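Nonribosomal peptide synthase (Streptomyces sp. MJ635-86F5, PDB 5JJP) adenylates aliphatic beta-amino acids, probably using ATP to activate them for nonribosomal peptide assembly. Local coordinates at residues Leu65-Leu76 against Asp96-Leu107. Sequence-based numbering, arbitrary orientation.
Sequences LEAQADAYAAEL and DAVAAFLACFSL
A69 and A99 bring helices 65-76 and 96-107 together, their CA atoms 4.2 Å apart. The axes approach to 7.8 Å and cross at -56°. Packing is knobs-into-holes: A99 CB enters the hole formed by L65, Q68, A69 and Y72, and A103 CB that of A69, Y72, A73 and L76, coming to 3.4 Å from A69 O. Small methyls thus let each backbone serve as the other's packing surface. At the two ends leucines extend the apolar contact: L65 CD1 lies 4.0 Å from V98 CG1, while L107 CD1 reaches 3.6 Å from L76 CB. Both helices belong to the N-terminal part of the AMP-binding (ANL) fold, a layered alpha-beta sandwich; L65 and V98 also both touch L242 of helix 232-243. Y72 is the aromatic knob, among D96, A99, A100 and A103. With its CG anti to the carbonyl carbon (chi1 -80°), the ring presents CD2 edge-on to A100 N at 3.6 Å, Q68 CG sits over one face, toward the ring's rim, and OH is hydrogen-bonded to G156 O. Polar contact centres on D96: Q68 NE2 donates to its OD1 at 3.0 Å, nearly straight (178°), in the amide plane but from above the carboxylate plane. Were D96 an alanine, the Q68 amide would probably lose this acceptor and be freer to turn.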
ATOM      1  N   LEU A  65      13.280  -4.157 -13.806  1.00 21.21           N
ATOM      2  CA  LEU A  65      12.439  -4.613 -12.715  1.00 21.77           C
ATOM      3  C   LEU A  65      11.534  -5.734 -13.238  1.00 20.91           C
ATOM      4  O   LEU A  65      11.382  -6.732 -12.586  1.00 20.00           O
ATOM      5  CB  LEU A  65      11.616  -3.447 -12.157  1.00 20.58           C
ATOM      6  CG  LEU A  65      10.633  -3.750 -11.027  1.00 21.58           C
ATOM      7  CD1 LEU A  65      11.308  -4.307  -9.798  1.00 21.40           C
ATOM      8  CD2 LEU A  65       9.923  -2.460 -10.662  1.00 22.33           C
ATOM      9  N   GLU A  66      10.987  -5.569 -14.434  1.00 19.97           N
ATOM     10  CA  GLU A  66      10.210  -6.622 -15.031  1.00 20.65           C
ATOM     11  C   GLU A  66      11.017  -7.854 -15.303  1.00 21.09           C
ATOM     12  O   GLU A  66      10.514  -8.961 -15.153  1.00 20.08           O
ATOM     13  CB  GLU A  66       9.610  -6.182 -16.339  1.00 22.67           C
ATOM     14  CG  GLU A  66       8.556  -5.142 -16.184  1.00 26.81           C
ATOM     15  CD  GLU A  66       7.567  -5.169 -17.307  1.00 30.32           C
ATOM     16  OE1 GLU A  66       7.487  -4.176 -18.050  1.00 30.64           O
ATOM     17  OE2 GLU A  66       6.939  -6.228 -17.479  1.00 37.54           O
ATOM     18  N   ALA A  67      12.248  -7.687 -15.801  1.00 21.94           N
ATOM     19  CA  ALA A  67      13.092  -8.857 -16.093  1.00 20.85           C
ATOM     20  C   ALA A  67      13.298  -9.639 -14.792  1.00 19.22           C
ATOM     21  O   ALA A  67      13.247 -10.876 -14.772  1.00 16.46           O
ATOM     22  CB  ALA A  67      14.441  -8.447 -16.707  1.00 20.95           C
ATOM     23  N   GLN A  68      13.565  -8.911 -13.718  1.00 18.43           N
ATOM     24  CA  GLN A  68      13.825  -9.577 -12.451  1.00 19.53           C
ATOM     25  C   GLN A  68      12.513 -10.264 -11.920  1.00 18.92           C
ATOM     26  O   GLN A  68      12.560 -11.417 -11.470  1.00 17.32           O
ATOM     27  CB  GLN A  68      14.412  -8.594 -11.449  1.00 21.47           C
ATOM     28  CG  GLN A  68      14.853  -9.217 -10.146  1.00 22.12           C
ATOM     29  CD  GLN A  68      16.159  -9.979 -10.255  1.00 26.19           C
ATOM     30  OE1 GLN A  68      16.354 -10.792 -11.152  1.00 31.24           O
ATOM     31  NE2 GLN A  68      17.072  -9.726  -9.316  1.00 28.51           N
ATOM     32  N   ALA A  69      11.368  -9.588 -12.044  1.00 16.44           N
ATOM     33  CA  ALA A  69      10.091 -10.177 -11.717  1.00 16.87           C
ATOM     34  C   ALA A  69       9.861 -11.475 -12.480  1.00 17.26           C
ATOM     35  O   ALA A  69       9.417 -12.489 -11.911  1.00 15.55           O
ATOM     36  CB  ALA A  69       8.959  -9.213 -11.991  1.00 16.78           C
ATOM     37  N   ASP A  70      10.119 -11.431 -13.779  1.00 17.11           N
ATOM     38  CA  ASP A  70       9.913 -12.583 -14.626  1.00 17.45           C
ATOM     39  C   ASP A  70      10.890 -13.745 -14.257  1.00 17.53           C
ATOM     40  O   ASP A  70      10.486 -14.929 -14.309  1.00 15.22           O
ATOM     41  CB  ASP A  70      10.075 -12.208 -16.109  1.00 19.37           C
ATOM     42  CG  ASP A  70       8.918 -11.347 -16.635  1.00 20.25           C
ATOM     43  OD1 ASP A  70       7.887 -11.263 -15.982  1.00 16.40           O
ATOM     44  OD2 ASP A  70       9.101 -10.666 -17.679  1.00 23.38           O
ATOM     45  N   ALA A  71      12.138 -13.413 -13.935  1.00 15.06           N
ATOM     46  CA  ALA A  71      13.097 -14.446 -13.639  1.00 15.08           C
ATOM     47  C   ALA A  71      12.709 -15.110 -12.345  1.00 14.98           C
ATOM     48  O   ALA A  71      12.772 -16.320 -12.204  1.00 17.02           O
ATOM     49  CB  ALA A  71      14.477 -13.880 -13.564  1.00 15.07           C
ATOM     50  N   TYR A  72      12.305 -14.307 -11.383  1.00 15.93           N
ATOM     51  CA  TYR A  72      11.884 -14.811 -10.108  1.00 14.96           C
ATOM     52  C   TYR A  72      10.684 -15.726 -10.280  1.00 17.22           C
ATOM     53  O   TYR A  72      10.575 -16.747  -9.619  1.00 16.11           O
ATOM     54  CB  TYR A  72      11.539 -13.656  -9.168  1.00 14.32           C
ATOM     55  CG  TYR A  72      12.702 -12.951  -8.479  1.00 14.22           C
ATOM     56  CD1 TYR A  72      14.049 -13.258  -8.784  1.00 14.57           C
ATOM     57  CD2 TYR A  72      12.464 -11.972  -7.576  1.00 12.85           C
ATOM     58  CE1 TYR A  72      15.108 -12.609  -8.156  1.00 14.42           C
ATOM     59  CE2 TYR A  72      13.504 -11.301  -6.979  1.00 14.32           C
ATOM     60  CZ  TYR A  72      14.838 -11.610  -7.272  1.00 14.19           C
ATOM     61  OH  TYR A  72      15.832 -10.966  -6.583  1.00 13.62           O
ATOM     62  N   ALA A  73       9.729 -15.275 -11.098  1.00 20.08           N
ATOM     63  CA  ALA A  73       8.458 -16.002 -11.315  1.00 19.27           C
ATOM     64  C   ALA A  73       8.698 -17.365 -11.897  1.00 19.88           C
ATOM     65  O   ALA A  73       8.120 -18.345 -11.436  1.00 19.14           O
ATOM     66  CB  ALA A  73       7.523 -15.207 -12.221  1.00 19.53           C
ATOM     67  N   ALA A  74       9.578 -17.445 -12.897  1.00 20.53           N
ATOM     68  CA  ALA A  74       9.957 -18.741 -13.486  1.00 21.95           C
ATOM     69  C   ALA A  74      10.504 -19.726 -12.425  1.00 24.29           C
ATOM     70  O   ALA A  74      10.073 -20.872 -12.366  1.00 23.38           O
ATOM     71  CB  ALA A  74      10.987 -18.543 -14.598  1.00 21.63           C
ATOM     72  N   GLU A  75      11.419 -19.258 -11.571  1.00 25.18           N
ATOM     73  CA  GLU A  75      12.000 -20.117 -10.528  1.00 26.24           C
ATOM     74  C   GLU A  75      10.956 -20.466  -9.438  1.00 25.24           C
ATOM     75  O   GLU A  75      10.865 -21.613  -9.027  1.00 26.15           O
ATOM     76  CB  GLU A  75      13.227 -19.462  -9.927  1.00 27.87           C
ATOM     77  CG  GLU A  75      14.424 -19.442 -10.858  1.00 33.91           C
ATOM     78  CD  GLU A  75      15.530 -18.492 -10.372  1.00 45.38           C
ATOM     79  OE1 GLU A  75      16.630 -19.018  -9.996  1.00 48.34           O
ATOM     80  OE2 GLU A  75      15.312 -17.221 -10.358  1.00 45.58           O
ATOM     81  N   LEU A  76      10.125 -19.500  -9.036  1.00 21.04           N
ATOM     82  CA  LEU A  76       9.116 -19.793  -8.060  1.00 20.45           C
ATOM     83  C   LEU A  76       8.111 -20.789  -8.623  1.00 21.27           C
ATOM     84  O   LEU A  76       7.631 -21.634  -7.875  1.00 20.93           O
ATOM     85  CB  LEU A  76       8.398 -18.543  -7.567  1.00 19.96           C
ATOM     86  CG  LEU A  76       9.251 -17.641  -6.679  1.00 19.75           C
ATOM     87  CD1 LEU A  76       8.573 -16.308  -6.481  1.00 20.45           C
ATOM     88  CD2 LEU A  76       9.500 -18.274  -5.347  1.00 20.76           C
ATOM     89  N   ASP A  96      14.704  -5.693  -5.304  1.00 15.78           N
ATOM     90  CA  ASP A  96      14.483  -7.146  -5.392  1.00 18.35           C
ATOM     91  C   ASP A  96      13.230  -7.640  -4.650  1.00 16.91           C
ATOM     92  O   ASP A  96      12.543  -8.570  -5.133  1.00 18.65           O
ATOM     93  CB  ASP A  96      15.707  -7.902  -4.892  1.00 21.68           C
ATOM     94  CG  ASP A  96      16.848  -7.935  -5.930  1.00 23.61           C
ATOM     95  OD1 ASP A  96      16.536  -7.772  -7.145  1.00 25.63           O
ATOM     96  OD2 ASP A  96      18.030  -8.153  -5.548  1.00 23.82           O
ATOM     97  N   ALA A  97      12.875  -7.007  -3.546  1.00 15.36           N
ATOM     98  CA  ALA A  97      11.641  -7.367  -2.840  1.00 15.89           C
ATOM     99  C   ALA A  97      10.430  -6.969  -3.695  1.00 16.09           C
ATOM    100  O   ALA A  97       9.402  -7.664  -3.728  1.00 13.87           O
ATOM    101  CB  ALA A  97      11.560  -6.656  -1.500  1.00 16.11           C
ATOM    102  N   VAL A  98      10.586  -5.875  -4.447  1.00 16.05           N
ATOM    103  CA  VAL A  98       9.498  -5.466  -5.358  1.00 16.52           C
ATOM    104  C   VAL A  98       9.354  -6.494  -6.490  1.00 16.52           C
ATOM    105  O   VAL A  98       8.251  -6.943  -6.803  1.00 18.05           O
ATOM    106  CB  VAL A  98       9.736  -4.040  -5.910  1.00 17.11           C
ATOM    107  CG1 VAL A  98       8.658  -3.674  -6.928  1.00 17.79           C
ATOM    108  CG2 VAL A  98       9.785  -3.015  -4.783  1.00 15.74           C
ATOM    109  N   ALA A  99      10.472  -6.859  -7.128  1.00 16.01           N
ATOM    110  CA  ALA A  99      10.432  -7.923  -8.145  1.00 13.89           C
ATOM    111  C   ALA A  99       9.744  -9.195  -7.566  1.00 13.11           C
ATOM    112  O   ALA A  99       8.915  -9.813  -8.219  1.00 13.73           O
ATOM    113  CB  ALA A  99      11.813  -8.260  -8.626  1.00 13.02           C
ATOM    114  N   ALA A 100      10.094  -9.563  -6.345  1.00 13.08           N
ATOM    115  CA  ALA A 100       9.462 -10.744  -5.673  1.00 12.86           C
ATOM    116  C   ALA A 100       7.960 -10.642  -5.520  1.00 13.09           C
ATOM    117  O   ALA A 100       7.222 -11.629  -5.839  1.00 13.08           O
ATOM    118  CB  ALA A 100      10.047 -10.958  -4.321  1.00 12.56           C
ATOM    119  N   PHE A 101       7.467  -9.460  -5.119  1.00 13.06           N
ATOM    120  CA  PHE A 101       6.016  -9.355  -4.939  1.00 14.19           C
ATOM    121  C   PHE A 101       5.294  -9.289  -6.265  1.00 14.66           C
ATOM    122  O   PHE A 101       4.230  -9.892  -6.415  1.00 15.66           O
ATOM    123  CB  PHE A 101       5.587  -8.336  -3.873  1.00 14.70           C
ATOM    124  CG  PHE A 101       5.595  -6.892  -4.288  1.00 14.11           C
ATOM    125  CD1 PHE A 101       6.298  -5.968  -3.522  1.00 14.40           C
ATOM    126  CD2 PHE A 101       4.761  -6.428  -5.289  1.00 14.84           C
ATOM    127  CE1 PHE A 101       6.297  -4.641  -3.847  1.00 13.99           C
ATOM    128  CE2 PHE A 101       4.704  -5.093  -5.586  1.00 14.30           C
ATOM    129  CZ  PHE A 101       5.477  -4.197  -4.861  1.00 14.18           C
ATOM    130  N   LEU A 102       5.938  -8.689  -7.266  1.00 14.15           N
ATOM    131  CA  LEU A 102       5.430  -8.747  -8.600  1.00 14.05           C
ATOM    132  C   LEU A 102       5.397 -10.202  -9.135  1.00 13.82           C
ATOM    133  O   LEU A 102       4.469 -10.592  -9.885  1.00 13.21           O
ATOM    134  CB  LEU A 102       6.243  -7.829  -9.540  1.00 14.33           C
ATOM    135  CG  LEU A 102       6.096  -6.339  -9.338  1.00 14.65           C
ATOM    136  CD1 LEU A 102       7.049  -5.576 -10.266  1.00 14.92           C
ATOM    137  CD2 LEU A 102       4.674  -5.890  -9.589  1.00 13.85           C
ATOM    138  N   ALA A 103       6.431 -10.968  -8.843  1.00 13.32           N
ATOM    139  CA  ALA A 103       6.437 -12.340  -9.297  1.00 13.92           C
ATOM    140  C   ALA A 103       5.255 -13.085  -8.633  1.00 14.63           C
ATOM    141  O   ALA A 103       4.497 -13.763  -9.311  1.00 15.08           O
ATOM    142  CB  ALA A 103       7.751 -13.015  -8.954  1.00 14.32           C
ATOM    143  N   CYS A 104       5.063 -12.893  -7.330  1.00 14.03           N
ATOM    144  CA  CYS A 104       3.923 -13.523  -6.649  1.00 13.92           C
ATOM    145  C   CYS A 104       2.580 -13.128  -7.282  1.00 14.80           C
ATOM    146  O   CYS A 104       1.717 -13.991  -7.469  1.00 12.86           O
ATOM    147  CB  CYS A 104       3.900 -13.178  -5.161  1.00 13.43           C
ATOM    148  SG  CYS A 104       5.302 -13.869  -4.216  1.00 12.32           S
ATOM    149  N   PHE A 105       2.401 -11.830  -7.562  1.00 14.67           N
ATOM    150  CA  PHE A 105       1.180 -11.389  -8.245  1.00 14.56           C
ATOM    151  C   PHE A 105       0.955 -12.178  -9.526  1.00 15.43           C
ATOM    152  O   PHE A 105      -0.191 -12.607  -9.776  1.00 15.81           O
ATOM    153  CB  PHE A 105       1.228  -9.928  -8.668  1.00 13.57           C
ATOM    154  CG  PHE A 105       1.132  -8.918  -7.541  1.00 13.61           C
ATOM    155  CD1 PHE A 105       0.432  -9.177  -6.374  1.00 13.87           C
ATOM    156  CD2 PHE A 105       1.687  -7.651  -7.719  1.00 12.75           C
ATOM    157  CE1 PHE A 105       0.281  -8.209  -5.416  1.00 14.41           C
ATOM    158  CE2 PHE A 105       1.557  -6.689  -6.752  1.00 12.77           C
ATOM    159  CZ  PHE A 105       0.853  -6.949  -5.602  1.00 13.05           C
ATOM    160  N   SER A 106       2.000 -12.318 -10.346  1.00 14.64           N
ATOM    161  CA  SER A 106       1.894 -12.956 -11.672  1.00 15.69           C
ATOM    162  C   SER A 106       1.504 -14.434 -11.566  1.00 15.65           C
ATOM    163  O   SER A 106       0.803 -14.959 -12.448  1.00 19.21           O
ATOM    164  CB  SER A 106       3.178 -12.788 -12.511  1.00 16.04           C
ATOM    165  OG  SER A 106       4.233 -13.554 -11.936  1.00 17.35           O
ATOM    166  N   LEU A 107       1.944 -15.103 -10.509  1.00 15.24           N
ATOM    167  CA  LEU A 107       1.696 -16.538 -10.266  1.00 14.06           C
ATOM    168  C   LEU A 107       0.411 -16.751  -9.476  1.00 14.32           C
ATOM    169  O   LEU A 107      -0.019 -17.853  -9.318  1.00 15.97           O
ATOM    170  CB  LEU A 107       2.875 -17.126  -9.477  1.00 14.61           C
ATOM    171  CG  LEU A 107       4.229 -17.155 -10.242  1.00 15.00           C
ATOM    172  CD1 LEU A 107       5.381 -17.744  -9.450  1.00 15.40           C
ATOM    173  CD2 LEU A 107       4.072 -17.903 -11.565  1.00 15.18           C
TER